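Formate dehydrogenase subunit beta (Desulfovibrio gigas, PDB 1H0H) carries electrons through three [4Fe-4S] clusters as the small subunit of a periplasmic formate dehydrogenase that reversibly oxidises formate to carbon dioxide. Local coordinates at residues K2-D7 with M161-L166; C11-G16 with W65-D70; F37-P42 with L51-E56; C72-A77 with C137-D142. All coordinates share one frame; numbering follows the deposited sequence. Where two conformers were deposited one is given.

Interaction 1: K2-D7 with M161-L166; sequences KGFFVD and MNFGDL
Lys2 opens the strand with CB and CG against CZ and CE1 of Phe163, and a bend at chi2 (-66°) turns the rest of the chain so that NZ makes a salt bridge to Asp165 OD1 (3.1 Å). Gly3 follows as a hydrogen-bonded pair with Gly164: its N gives a bond nearly along the C=O axis of Gly164 O (2.8 Å), and its O takes Gly164 N. At Phe4 the rings meet edge-to-face, CD1 of Phe163 standing over the centre of the Phe4 ring with the planes at 73°. Strands 2-7 and 161-163 are antiparallel neighbours in a mixed sheet, and the face bearing Phe4, Val6 and Met161 looks toward the clusters, one touching Phe4 and another Met161. Phe5 N bonds to Asn162 O (3.0 Å); Phe5 O, in the side-chain amide plane of Asn162, receives ND2 (3.1 Å) from above its own carbonyl plane, and ND2 bonds to Gly159 O. Val6 lays CG1 beside Met161 SD (3.7 Å), whose twice-bent chain carries CE back to Phe4 CD2.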
loop_
_atom_site.group_PDB
_atom_site.type_symbol
_atom_site.label_atom_id
_atom_site.label_comp_id
_atom_site.label_asym_id
_atom_site.label_seq_id
_atom_site.Cartn_x
_atom_site.Cartn_y
_atom_site.Cartn_z
ATOM N N LYS B 2 2.086 19.019 35.151
ATOM C CA LYS B 2 2.135 18.010 34.118
ATOM C C LYS B 2 3.478 17.339 33.912
ATOM O O LYS B 2 4.503 17.786 34.407
ATOM C CB LYS B 2 1.652 18.605 32.782
ATOM C CG LYS B 2 0.294 19.272 32.891
ATOM C CD LYS B 2 -0.824 18.272 33.190
ATOM C CE LYS B 2 -2.169 18.948 32.919
ATOM N NZ LYS B 2 -3.342 18.158 33.372
ATOM N N GLY B 3 3.429 16.228 33.184
ATOM C CA GLY B 3 4.612 15.476 32.853
ATOM C C GLY B 3 4.395 14.650 31.606
ATOM O O GLY B 3 3.291 14.604 31.058
ATOM N N PHE B 4 5.463 13.992 31.183
ATOM C CA PHE B 4 5.472 13.129 30.021
ATOM C C PHE B 4 6.230 11.886 30.424
ATOM O O PHE B 4 7.172 11.934 31.237
ATOM C CB PHE B 4 6.312 13.740 28.874
ATOM C CG PHE B 4 5.751 14.994 28.223
ATOM C CD1 PHE B 4 5.762 16.210 28.883
ATOM C CD2 PHE B 4 5.299 14.964 26.888
ATOM C CE1 PHE B 4 5.282 17.386 28.237
ATOM C CE2 PHE B 4 4.826 16.117 26.250
ATOM C CZ PHE B 4 4.815 17.340 26.938
ATOM N N PHE B 5 5.845 10.763 29.844
ATOM C CA PHE B 5 6.659 9.576 29.932
ATOM C C PHE B 5 6.958 9.187 28.480
ATOM O O PHE B 5 6.043 8.943 27.708
ATOM C CB PHE B 5 5.966 8.424 30.651
ATOM C CG PHE B 5 6.688 7.104 30.492
ATOM C CD1 PHE B 5 8.058 7.019 30.695
ATOM C CD2 PHE B 5 6.006 5.966 30.096
ATOM C CE1 PHE B 5 8.742 5.798 30.547
ATOM C CE2 PHE B 5 6.678 4.750 29.932
ATOM C CZ PHE B 5 8.058 4.676 30.167
ATOM N N VAL B 6 8.234 9.162 28.114
ATOM C CA VAL B 6 8.618 8.756 26.766
ATOM C C VAL B 6 9.274 7.377 26.815
ATOM O O VAL B 6 10.376 7.211 27.342
ATOM C CB VAL B 6 9.583 9.774 26.141
ATOM C CG1 VAL B 6 9.835 9.441 24.677
ATOM C CG2 VAL B 6 9.055 11.221 26.307
ATOM N N ASP B 7 8.587 6.372 26.288
ATOM C CA ASP B 7 9.114 5.023 26.315
ATOM C C ASP B 7 9.811 4.770 24.988
ATOM O O ASP B 7 9.146 4.409 24.020
ATOM C CB ASP B 7 7.967 4.035 26.535
ATOM C CG ASP B 7 8.427 2.611 26.642
ATOM O OD1 ASP B 7 9.629 2.339 26.445
ATOM O OD2 ASP B 7 7.639 1.682 26.913
ATOM N N MET B 161 4.965 8.054 23.303
ATOM C CA MET B 161 4.747 9.353 23.954
ATOM C C MET B 161 3.516 9.263 24.820
ATOM O O MET B 161 2.484 8.765 24.380
ATOM C CB MET B 161 4.535 10.482 22.933
ATOM C CG MET B 161 5.731 10.832 22.064
ATOM S SD MET B 161 7.141 11.442 23.023
ATOM C CE MET B 161 6.420 12.962 23.822
ATOM N N ASN B 162 3.626 9.750 26.054
ATOM C CA ASN B 162 2.499 9.799 26.976
ATOM C C ASN B 162 2.550 11.111 27.718
ATOM O O ASN B 162 3.624 11.608 27.999
ATOM C CB ASN B 162 2.585 8.659 27.979
ATOM C CG ASN B 162 2.648 7.314 27.307
ATOM O OD1 ASN B 162 1.617 6.685 27.111
ATOM N ND2 ASN B 162 3.856 6.861 26.945
ATOM N N PHE B 163 1.390 11.637 28.084
ATOM C CA PHE B 163 1.289 12.914 28.777
ATOM C C PHE B 163 0.204 12.871 29.832
ATOM O O PHE B 163 -0.841 12.215 29.656
ATOM C CB PHE B 163 0.968 14.029 27.774
ATOM C CG PHE B 163 0.659 15.362 28.407
ATOM C CD1 PHE B 163 1.670 16.266 28.683
ATOM C CD2 PHE B 163 -0.646 15.726 28.701
ATOM C CE1 PHE B 163 1.392 17.500 29.255
ATOM C CE2 PHE B 163 -0.924 16.956 29.270
ATOM C CZ PHE B 163 0.092 17.845 29.538
ATOM N N GLY B 164 0.434 13.560 30.945
ATOM C CA GLY B 164 -0.590 13.670 31.972
ATOM C C GLY B 164 -0.086 14.412 33.203
ATOM O O GLY B 164 0.844 15.193 33.139
ATOM N N ASP B 165 -0.732 14.190 34.341
ATOM C CA ASP B 165 -0.251 14.778 35.584
ATOM C C ASP B 165 1.089 14.134 35.879
ATOM O O ASP B 165 1.303 12.958 35.585
ATOM C CB ASP B 165 -1.242 14.551 36.707
ATOM C CG ASP B 165 -2.526 15.291 36.473
ATOM O OD1 ASP B 165 -2.490 16.311 35.751
ATOM O OD2 ASP B 165 -3.617 14.931 36.949
ATOM N N LEU B 166 1.994 14.918 36.436
ATOM C CA LEU B 166 3.340 14.447 36.725
ATOM C C LEU B 166 3.412 13.144 37.509
ATOM O O LEU B 166 4.136 12.227 37.127
ATOM C CB LEU B 166 4.138 15.524 37.471
ATOM C CG LEU B 166 5.610 15.163 37.673
ATOM C CD1 LEU B 166 6.297 14.917 36.311
ATOM C CD2 LEU B 166 6.334 16.260 38.451
#

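Interaction 2: C11-G16 with W65-D70; sequences CTACRG and WLFFPD. With SF4 (iron/sulfur cluster), chain L.
Two cysteines of the loop grip one cubane: Cys11 SG binds FE3 at 2.2 Å and Cys14 SG binds FE4 at 2.4 Å, with Cys17 and Cys156 completing the four thiolates. Spaced as C-x-x-C-x-x-C, Cys11, Cys14 and Cys17 form the classic ferredoxin cluster-binding motif. From strand 62-70, Pro69 adds an apolar wall, its CG 3.7 Å from the sulfide S4. Around this first shell the loop offers amides to sulfur. Gly16 N bonds to Cys14 SG at 3.3 Å, and Ala13 N makes a weak bond to Cys11 SG.

Phe67 backs the loop from the strand. Ala13 CB sits almost exactly over the middle of its ring, a CH-pi contact 3.5 Å from the centroid and 5° off the normal, while Trp65 O lies over the opposite face. Cys11 O meets the ring edge near its plane, 3.3 Å from CD2. Further out, Met54 of strand 51-59 packs on Phe67, and a basic side chain of the neighbouring subunit bonds to Ala13 O. The amide bonds to the thiolates should draw off some of their negative charge and so probably favour the reduced cluster, while Pro69 CG puts hydrocarbon against S4, and Phe67 CB against Cys11 SG.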
loop_
_atom_site.group_PDB
_atom_site.type_symbol
_atom_site.label_atom_id
_atom_site.label_comp_id
_atom_site.label_asym_id
_atom_site.label_seq_id
_atom_site.Cartn_x
_atom_site.Cartn_y
_atom_site.Cartn_z
ATOM N N CYS B 11 9.213 3.367 20.370
ATOM C CA CYS B 11 9.314 4.318 19.248
ATOM C C CYS B 11 9.792 3.641 17.967
ATOM O O CYS B 11 10.776 2.913 17.961
ATOM C CB CYS B 11 10.268 5.467 19.643
ATOM S SG CYS B 11 10.657 6.683 18.359
ATOM N N THR B 12 9.105 3.889 16.868
ATOM C CA THR B 12 9.513 3.313 15.600
ATOM C C THR B 12 10.212 4.348 14.731
ATOM O O THR B 12 10.518 4.075 13.576
ATOM C CB THR B 12 8.301 2.762 14.858
ATOM O OG1 THR B 12 7.289 3.775 14.830
ATOM C CG2 THR B 12 7.689 1.590 15.614
ATOM N N ALA B 13 10.455 5.526 15.294
ATOM C CA ALA B 13 11.067 6.615 14.552
ATOM C C ALA B 13 10.229 6.952 13.300
ATOM O O ALA B 13 10.761 7.275 12.230
ATOM C CB ALA B 13 12.535 6.295 14.214
ATOM N N CYS B 14 8.904 6.882 13.458
ATOM C CA CYS B 14 7.982 7.213 12.365
ATOM C C CYS B 14 8.074 8.717 12.044
ATOM O O CYS B 14 7.624 9.181 11.000
ATOM C CB CYS B 14 6.548 6.820 12.770
ATOM S SG CYS B 14 5.674 7.912 13.891
ATOM N N ARG B 15 8.688 9.466 12.955
ATOM C CA ARG B 15 8.823 10.926 12.825
ATOM C C ARG B 15 7.502 11.728 12.784
ATOM O O ARG B 15 7.455 12.917 12.461
ATOM C CB ARG B 15 9.878 11.322 11.789
ATOM C CG ARG B 15 11.285 11.084 12.362
ATOM C CD ARG B 15 12.399 11.777 11.600
ATOM N NE ARG B 15 12.756 11.007 10.417
ATOM C CZ ARG B 15 13.919 11.092 9.819
ATOM N NH1 ARG B 15 14.847 11.945 10.297
ATOM N NH2 ARG B 15 14.158 10.348 8.738
ATOM N N GLY B 16 6.413 11.074 13.152
ATOM C CA GLY B 16 5.150 11.783 13.314
ATOM C C GLY B 16 5.248 12.955 14.317
ATOM O O GLY B 16 4.763 14.048 14.028
ATOM N N TRP B 65 18.977 -0.411 16.598
ATOM C CA TRP B 65 18.853 0.958 16.150
ATOM C C TRP B 65 18.030 1.674 17.206
ATOM O O TRP B 65 16.837 1.390 17.383
ATOM C CB TRP B 65 18.146 0.975 14.802
ATOM C CG TRP B 65 18.409 2.140 13.938
ATOM C CD1 TRP B 65 19.153 3.245 14.224
ATOM C CD2 TRP B 65 17.881 2.335 12.617
ATOM N NE1 TRP B 65 19.139 4.102 13.149
ATOM C CE2 TRP B 65 18.373 3.559 12.146
ATOM C CE3 TRP B 65 17.044 1.567 11.772
ATOM C CZ2 TRP B 65 18.057 4.055 10.868
ATOM C CZ3 TRP B 65 16.743 2.045 10.507
ATOM C CH2 TRP B 65 17.238 3.284 10.069
ATOM N N LEU B 66 18.686 2.589 17.904
ATOM C CA LEU B 66 18.113 3.257 19.065
ATOM C C LEU B 66 17.598 4.627 18.739
ATOM O O LEU B 66 18.304 5.442 18.154
ATOM C CB LEU B 66 19.145 3.371 20.194
ATOM C CG LEU B 66 19.791 2.044 20.589
ATOM C CD1 LEU B 66 20.765 2.216 21.764
ATOM C CD2 LEU B 66 18.720 0.991 20.912
ATOM N N PHE B 67 16.375 4.879 19.167
ATOM C CA PHE B 67 15.683 6.111 18.862
ATOM C C PHE B 67 15.397 6.922 20.135
ATOM O O PHE B 67 15.045 6.359 21.162
ATOM C CB PHE B 67 14.371 5.791 18.149
ATOM C CG PHE B 67 14.526 4.881 16.949
ATOM C CD1 PHE B 67 15.528 5.093 16.024
ATOM C CD2 PHE B 67 13.660 3.816 16.744
ATOM C CE1 PHE B 67 15.677 4.252 14.927
ATOM C CE2 PHE B 67 13.806 2.973 15.648
ATOM C CZ PHE B 67 14.801 3.203 14.722
ATOM N N PHE B 68 15.492 8.239 20.014
ATOM C CA PHE B 68 15.296 9.174 21.120
ATOM C C PHE B 68 14.615 10.440 20.595
ATOM O O PHE B 68 15.254 11.281 19.959
ATOM C CB PHE B 68 16.680 9.526 21.691
ATOM C CG PHE B 68 16.657 10.075 23.075
ATOM C CD1 PHE B 68 16.633 9.222 24.179
ATOM C CD2 PHE B 68 16.721 11.431 23.293
ATOM C CE1 PHE B 68 16.631 9.743 25.501
ATOM C CE2 PHE B 68 16.706 11.946 24.590
ATOM C CZ PHE B 68 16.666 11.104 25.688
ATOM N N PRO B 69 13.319 10.585 20.832
ATOM C CA PRO B 69 12.560 11.757 20.345
ATOM C C PRO B 69 12.756 12.927 21.315
ATOM O O PRO B 69 11.919 13.199 22.177
ATOM C CB PRO B 69 11.103 11.289 20.381
ATOM C CG PRO B 69 11.059 10.095 21.220
ATOM C CD PRO B 69 12.474 9.623 21.543
ATOM N N ASP B 70 13.856 13.638 21.100
ATOM C CA ASP B 70 14.365 14.648 22.001
ATOM C C ASP B 70 13.532 15.933 21.999
ATOM O O ASP B 70 12.948 16.309 20.987
ATOM C CB ASP B 70 15.818 14.916 21.600
ATOM C CG ASP B 70 16.644 15.425 22.719
ATOM O OD1 ASP B 70 16.104 15.647 23.826
ATOM O OD2 ASP B 70 17.857 15.656 22.565
HETATM FE FE1 SF4 L . 6.014 8.149 18.613
HETATM FE FE2 SF4 L . 7.682 10.152 17.669
HETATM FE FE3 SF4 L . 8.670 7.602 18.028
HETATM FE FE4 SF4 L . 6.786 8.123 15.976
HETATM S S1 SF4 L . 8.885 8.939 16.135
HETATM S S2 SF4 L . 6.841 6.314 17.467
HETATM S S3 SF4 L . 5.565 9.788 17.027
HETATM S S4 SF4 L . 7.836 9.078 19.681
#

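Interaction 3: F37-P42 with L51-E56; sequences FHQNPP and LVRMHE
With CG anti to the backbone N (chi1 168°) and the chain extended beyond it (chi2 -172°), Gln39 sends its amide straight across to strand 51-59. Its OE1 takes the backbone N-H of Met54 in a bond of 3.0 Å, straight at the hydrogen (165°) but with the donor above the carbonyl plane. CG lies near Val52 O. The other branch, NE2, donates an N-H hydrogen bond to a water at 2.8 Å, which also accepts from Arg53 NH1, approaching the guanidinium at its edge. Gln39 and Arg53 run side by side, their flat ends nearly perpendicular.

Beyond Gln39 the loop turns through a cis peptide before Pro41, whose CD touches Leu51 CD1 at 3.5 Å; Leu51 CD2 lies over one face of the Arg53 guanidinium, offset toward its rim. A second water joins the loop to the strand, accepting from Asn40 N and able to donate to Val52 O (2.7 Å). Met54, bent at chi3, brings CE to His38 CB, and the His38 ring reaches an acidic side chain of the neighbouring subunit.

The contact binds the long loop after helix 16-25 to the edge of strand 51-59 not paired with strand 62-70; Val52 there touches a cluster. Gln39 OE1 and the second water serve Met54 N and Val52 O much as a neighbouring strand would, while the Arg53 charge is met by Asp70 and Asp43.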
loop_
_atom_site.group_PDB
_atom_site.type_symbol
_atom_site.label_atom_id
_atom_site.label_comp_id
_atom_site.label_asym_id
_atom_site.label_seq_id
_atom_site.Cartn_x
_atom_site.Cartn_y
_atom_site.Cartn_z
ATOM N N PHE B 37 23.312 9.557 7.481
ATOM C CA PHE B 37 22.327 9.163 8.492
ATOM C C PHE B 37 20.916 9.524 8.119
ATOM O O PHE B 37 20.675 10.490 7.381
ATOM C CB PHE B 37 22.625 9.872 9.802
ATOM C CG PHE B 37 24.050 9.770 10.199
ATOM C CD1 PHE B 37 24.484 8.692 10.939
ATOM C CD2 PHE B 37 24.972 10.720 9.783
ATOM C CE1 PHE B 37 25.789 8.566 11.288
ATOM C CE2 PHE B 37 26.309 10.594 10.134
ATOM C CZ PHE B 37 26.711 9.517 10.887
ATOM N N HIS B 38 19.973 8.788 8.694
ATOM C CA HIS B 38 18.569 9.085 8.442
ATOM C C HIS B 38 18.067 10.207 9.330
ATOM O O HIS B 38 17.160 10.925 8.949
ATOM C CB HIS B 38 17.721 7.837 8.604
ATOM C CG HIS B 38 17.879 6.877 7.465
ATOM N ND1 HIS B 38 17.264 7.073 6.254
ATOM C CD2 HIS B 38 18.572 5.718 7.354
ATOM C CE1 HIS B 38 17.590 6.089 5.425
ATOM N NE2 HIS B 38 18.384 5.253 6.066
ATOM N N GLN B 39 18.703 10.393 10.484
ATOM C CA GLN B 39 18.292 11.476 11.377
ATOM C C GLN B 39 18.540 12.844 10.697
ATOM O O GLN B 39 19.555 13.038 10.013
ATOM C CB GLN B 39 19.069 11.392 12.687
ATOM C CG GLN B 39 18.917 12.636 13.551
ATOM C CD GLN B 39 19.865 12.599 14.752
ATOM O OE1 GLN B 39 20.260 11.517 15.205
ATOM N NE2 GLN B 39 20.260 13.770 15.235
ATOM N N ASN B 40 17.579 13.747 10.811
ATOM C CA ASN B 40 17.702 15.096 10.238
ATOM C C ASN B 40 16.521 15.946 10.696
ATOM O O ASN B 40 15.393 15.438 10.744
ATOM C CB ASN B 40 17.788 15.025 8.695
ATOM C CG ASN B 40 19.148 15.477 8.170
ATOM O OD1 ASN B 40 19.761 16.402 8.721
ATOM N ND2 ASN B 40 19.626 14.828 7.102
ATOM N N PRO B 41 16.746 17.184 11.135
ATOM C CA PRO B 41 18.072 17.819 11.237
ATOM C C PRO B 41 19.008 17.133 12.262
ATOM O O PRO B 41 18.596 16.292 13.053
ATOM C CB PRO B 41 17.759 19.244 11.698
ATOM C CG PRO B 41 16.274 19.423 11.609
ATOM C CD PRO B 41 15.662 18.066 11.602
ATOM N N PRO B 42 20.272 17.489 12.209
ATOM C CA PRO B 42 21.306 16.877 13.058
ATOM C C PRO B 42 21.129 17.195 14.527
ATOM O O PRO B 42 21.597 16.449 15.389
ATOM C CB PRO B 42 22.603 17.565 12.594
ATOM C CG PRO B 42 22.294 18.186 11.346
ATOM C CD PRO B 42 20.817 18.488 11.282
ATOM N N LEU B 51 13.029 16.503 18.042
ATOM C CA LEU B 51 13.965 15.914 17.118
ATOM C C LEU B 51 14.157 14.428 17.369
ATOM O O LEU B 51 14.624 14.019 18.433
ATOM C CB LEU B 51 15.307 16.641 17.244
ATOM C CG LEU B 51 16.312 16.170 16.210
ATOM C CD1 LEU B 51 15.901 16.603 14.822
ATOM C CD2 LEU B 51 17.705 16.692 16.567
ATOM N N VAL B 52 13.793 13.607 16.389
ATOM C CA VAL B 52 13.981 12.174 16.561
ATOM C C VAL B 52 15.423 11.788 16.255
ATOM O O VAL B 52 15.878 11.801 15.103
ATOM C CB VAL B 52 12.965 11.327 15.739
ATOM C CG1 VAL B 52 13.254 9.854 15.926
ATOM C CG2 VAL B 52 11.520 11.661 16.177
ATOM N N ARG B 53 16.157 11.477 17.315
ATOM C CA ARG B 53 17.545 11.118 17.172
ATOM C C ARG B 53 17.607 9.633 16.900
ATOM O O ARG B 53 16.772 8.882 17.390
ATOM C CB ARG B 53 18.299 11.494 18.438
ATOM C CG ARG B 53 18.406 12.984 18.672
ATOM C CD ARG B 53 19.189 13.334 19.929
ATOM N NE ARG B 53 19.114 14.746 20.295
ATOM C CZ ARG B 53 19.804 15.704 19.689
ATOM N NH1 ARG B 53 20.606 15.413 18.665
ATOM N NH2 ARG B 53 19.694 16.950 20.101
ATOM N N MET B 54 18.560 9.210 16.079
ATOM C CA MET B 54 18.613 7.816 15.655
ATOM C C MET B 54 20.060 7.362 15.645
ATOM O O MET B 54 20.911 7.987 14.978
ATOM C CB MET B 54 17.981 7.644 14.257
ATOM C CG MET B 54 16.544 8.194 14.102
ATOM S SD MET B 54 15.991 8.354 12.339
ATOM C CE MET B 54 15.742 6.612 11.870
ATOM N N HIS B 55 20.351 6.282 16.374
ATOM C CA HIS B 55 21.733 5.791 16.465
ATOM C C HIS B 55 21.852 4.279 16.380
ATOM O O HIS B 55 21.273 3.530 17.184
ATOM C CB HIS B 55 22.416 6.275 17.752
ATOM C CG HIS B 55 22.696 7.743 17.766
ATOM N ND1 HIS B 55 22.052 8.616 18.616
ATOM C CD2 HIS B 55 23.522 8.503 17.005
ATOM C CE1 HIS B 55 22.486 9.848 18.400
ATOM N NE2 HIS B 55 23.382 9.806 17.431
ATOM N N GLU B 56 22.623 3.832 15.412
ATOM C CA GLU B 56 22.885 2.422 15.281
ATOM C C GLU B 56 23.795 2.018 16.418
ATOM O O GLU B 56 24.729 2.758 16.753
ATOM C CB GLU B 56 23.568 2.121 13.953
ATOM C CG GLU B 56 22.600 2.166 12.796
ATOM C CD GLU B 56 23.177 1.569 11.553
ATOM O OE1 GLU B 56 24.243 0.900 11.592
ATOM O OE2 GLU B 56 22.560 1.786 10.516
HETATM O O HOH W 1 21.820 13.195 17.512
HETATM O O HOH W 2 15.187 13.250 12.915
HETATM O O HOH W 3 23.593 16.503 17.717
#

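Interaction 4: C72-A77 with C137-D142; sequences CRHCIA and CDMCID. With SF4 (iron/sulfur cluster), chain M; SF4 (iron/sulfur cluster), chain N.
Segment 72-77 is irregular and 137-142 is a turn that runs into a helix; they come nearest at Cys72 and Cys137, with CA atoms 5.7 Å apart, and His74 and Met139 each adopt left-handed backbone angles. Cys72 SG binds FE2 of one cluster and Cys137 SG binds FE3 of another, so the CB-CB contact of these two cysteines (3.8 Å) brings the two cluster sites side by side. His74 reinforces the link. Its NE2 gives a nearly straight hydrogen bond to Cys137 SG (3.2 Å, 164°), the sulfur lying in the ring plane, while ND1 is held by Val101 N. The ring is sandwiched: Met139 CE packs over one face, 3.6 Å from CG, and Cys72 SG lies above the centre of the other. Cys137 SG also receives Met139 N at 3.3 Å, so an iron-bound thiolate accepts two N-H groups, which would probably temper its charge. A water bridges Cys72 N and Cys137 N. The close approach is consistent with electron passage between the clusters. Segment 72-77 leads from strand 62-70 toward helix 79-84, and Cys140 stands at the N-cap position of helix 141-144, where Ile141 packs on the neighbouring subunit.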
loop_
_atom_site.group_PDB
_atom_site.type_symbol
_atom_site.label_atom_id
_atom_site.label_comp_id
_atom_site.label_asym_id
_atom_site.label_seq_id
_atom_site.Cartn_x
_atom_site.Cartn_y
_atom_site.Cartn_z
ATOM N N CYS B 72 12.835 19.549 25.069
ATOM C CA CYS B 72 13.091 20.115 26.393
ATOM C C CYS B 72 12.532 19.189 27.484
ATOM O O CYS B 72 11.456 18.618 27.316
ATOM C CB CYS B 72 12.413 21.467 26.506
ATOM S SG CYS B 72 12.393 22.136 28.171
ATOM N N ARG B 73 13.229 19.071 28.606
ATOM C CA ARG B 73 12.781 18.175 29.680
ATOM C C ARG B 73 11.801 18.828 30.646
ATOM O O ARG B 73 11.303 18.174 31.531
ATOM C CB ARG B 73 13.972 17.711 30.504
ATOM C CG ARG B 73 15.076 17.086 29.679
ATOM C CD ARG B 73 14.703 15.773 28.953
ATOM N NE ARG B 73 15.928 15.106 28.526
ATOM C CZ ARG B 73 16.590 15.405 27.414
ATOM N NH1 ARG B 73 16.146 16.375 26.593
ATOM N NH2 ARG B 73 17.694 14.740 27.128
ATOM N N HIS B 74 11.595 20.128 30.489
ATOM C CA HIS B 74 10.778 20.903 31.410
ATOM C C HIS B 74 11.179 20.620 32.853
ATOM O O HIS B 74 10.377 20.176 33.687
ATOM C CB HIS B 74 9.292 20.718 31.107
ATOM C CG HIS B 74 8.911 21.323 29.803
ATOM N ND1 HIS B 74 8.569 22.651 29.675
ATOM C CD2 HIS B 74 8.925 20.811 28.546
ATOM C CE1 HIS B 74 8.342 22.924 28.404
ATOM N NE2 HIS B 74 8.530 21.818 27.699
ATOM N N CYS B 75 12.467 20.852 33.095
ATOM C CA CYS B 75 13.088 20.690 34.412
ATOM C C CYS B 75 12.244 21.255 35.535
ATOM O O CYS B 75 11.704 22.368 35.439
ATOM C CB CYS B 75 14.452 21.372 34.415
ATOM S SG CYS B 75 15.629 20.604 33.292
ATOM N N ILE B 76 12.128 20.489 36.617
ATOM C CA ILE B 76 11.337 20.923 37.750
ATOM C C ILE B 76 11.881 22.233 38.324
ATOM O O ILE B 76 11.124 23.133 38.711
ATOM C CB ILE B 76 11.309 19.800 38.794
ATOM C CG1 ILE B 76 10.460 18.642 38.235
ATOM C CG2 ILE B 76 10.753 20.298 40.135
ATOM C CD1 ILE B 76 10.632 17.369 39.014
ATOM N N ALA B 77 13.203 22.337 38.357
ATOM C CA ALA B 77 13.892 23.528 38.837
ATOM C C ALA B 77 14.809 23.941 37.701
ATOM O O ALA B 77 15.988 23.633 37.712
ATOM C CB ALA B 77 14.714 23.188 40.067
ATOM N N CYS B 137 10.766 23.683 22.830
ATOM C CA CYS B 137 9.474 23.106 23.161
ATOM C C CYS B 137 8.712 23.965 24.168
ATOM O O CYS B 137 9.268 24.356 25.210
ATOM C CB CYS B 137 9.725 21.723 23.770
ATOM S SG CYS B 137 8.337 20.946 24.580
ATOM N N ASP B 138 7.450 24.275 23.865
ATOM C CA ASP B 138 6.632 25.033 24.805
ATOM C C ASP B 138 5.568 24.166 25.487
ATOM O O ASP B 138 4.540 24.669 25.965
ATOM C CB ASP B 138 6.004 26.258 24.135
ATOM C CG ASP B 138 4.925 25.906 23.116
ATOM O OD1 ASP B 138 4.704 24.713 22.840
ATOM O OD2 ASP B 138 4.267 26.799 22.533
ATOM N N MET B 139 5.832 22.864 25.520
ATOM C CA MET B 139 4.897 21.890 26.091
ATOM C C MET B 139 3.512 22.015 25.441
ATOM O O MET B 139 2.516 21.612 26.034
ATOM C CB MET B 139 4.783 22.092 27.632
ATOM C CG MET B 139 4.397 20.845 28.424
ATOM S SD MET B 139 3.989 21.073 30.195
ATOM C CE MET B 139 5.539 20.801 30.997
ATOM N N CYS B 140 3.442 22.575 24.240
ATOM C CA CYS B 140 2.151 22.845 23.629
ATOM C C CYS B 140 1.223 23.508 24.662
ATOM O O CYS B 140 0.063 23.085 24.871
ATOM C CB CYS B 140 1.528 21.531 23.097
ATOM S SG CYS B 140 2.264 20.929 21.576
ATOM N N ILE B 141 1.729 24.561 25.310
ATOM C CA ILE B 141 0.989 25.212 26.366
ATOM C C ILE B 141 -0.454 25.577 25.973
ATOM O O ILE B 141 -1.377 25.398 26.770
ATOM C CB ILE B 141 1.786 26.433 26.935
ATOM C CG1 ILE B 141 1.101 27.002 28.186
ATOM C CG2 ILE B 141 1.914 27.505 25.911
ATOM C CD1 ILE B 141 0.937 26.008 29.290
ATOM N N ASP B 142 -0.651 26.089 24.759
ATOM C CA ASP B 142 -1.987 26.417 24.301
ATOM C C ASP B 142 -2.936 25.225 24.201
ATOM O O ASP B 142 -4.113 25.335 24.578
ATOM C CB ASP B 142 -1.968 27.159 22.962
ATOM C CG ASP B 142 -1.213 26.419 21.889
ATOM O OD1 ASP B 142 -0.286 25.609 22.200
ATOM O OD2 ASP B 142 -1.454 26.621 20.680
HETATM FE FE1 SF4 M . 4.454 20.399 21.981
HETATM FE FE2 SF4 M . 5.801 18.011 21.784
HETATM FE FE3 SF4 M . 6.993 20.200 22.992
HETATM FE FE4 SF4 M . 6.596 20.139 20.267
HETATM S S1 SF4 M . 7.894 18.705 21.550
HETATM S S2 SF4 M . 6.177 21.852 21.736
HETATM S S3 SF4 M . 4.698 19.030 20.035
HETATM S S4 SF4 M . 5.115 19.216 23.791
HETATM FE FE1 SF4 N . 17.233 22.813 29.334
HETATM FE FE2 SF4 N . 14.507 22.649 28.937
HETATM FE FE3 SF4 N . 15.676 22.056 31.485
HETATM FE FE4 SF4 N . 15.661 24.655 30.544
HETATM S S1 SF4 N . 13.774 23.363 31.162
HETATM S S2 SF4 N . 17.391 23.664 31.452
HETATM S S3 SF4 N . 15.917 24.296 28.221
HETATM S S4 SF4 N . 15.931 20.866 29.441
HETATM O O HOH W 4 12.813 21.646 22.724
#

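Overall arrangement
Along the chain, interaction 1 spans the rest: residues 2-7 and 161-166 pair around the other three contacts. Interaction 3 falls within the span of interaction 2, and interaction 4 follows both. Interactions 2 and 3 are closest, centres 8 Å apart, sharing the hairpin of strands 51-59 and 62-70, where Asp70 bridges to Arg53. Interaction 4 lies about 11 Å, centre to centre, from interaction 1 and about 19 Å from interaction 2. Through Val6 on Pro69 and Phe4 on Met139, strand 2-7 packs against interactions 2 and 4. These two contribute cysteines to all three clusters of this electron-transfer subunit, while interactions 1 and 3 pack around them.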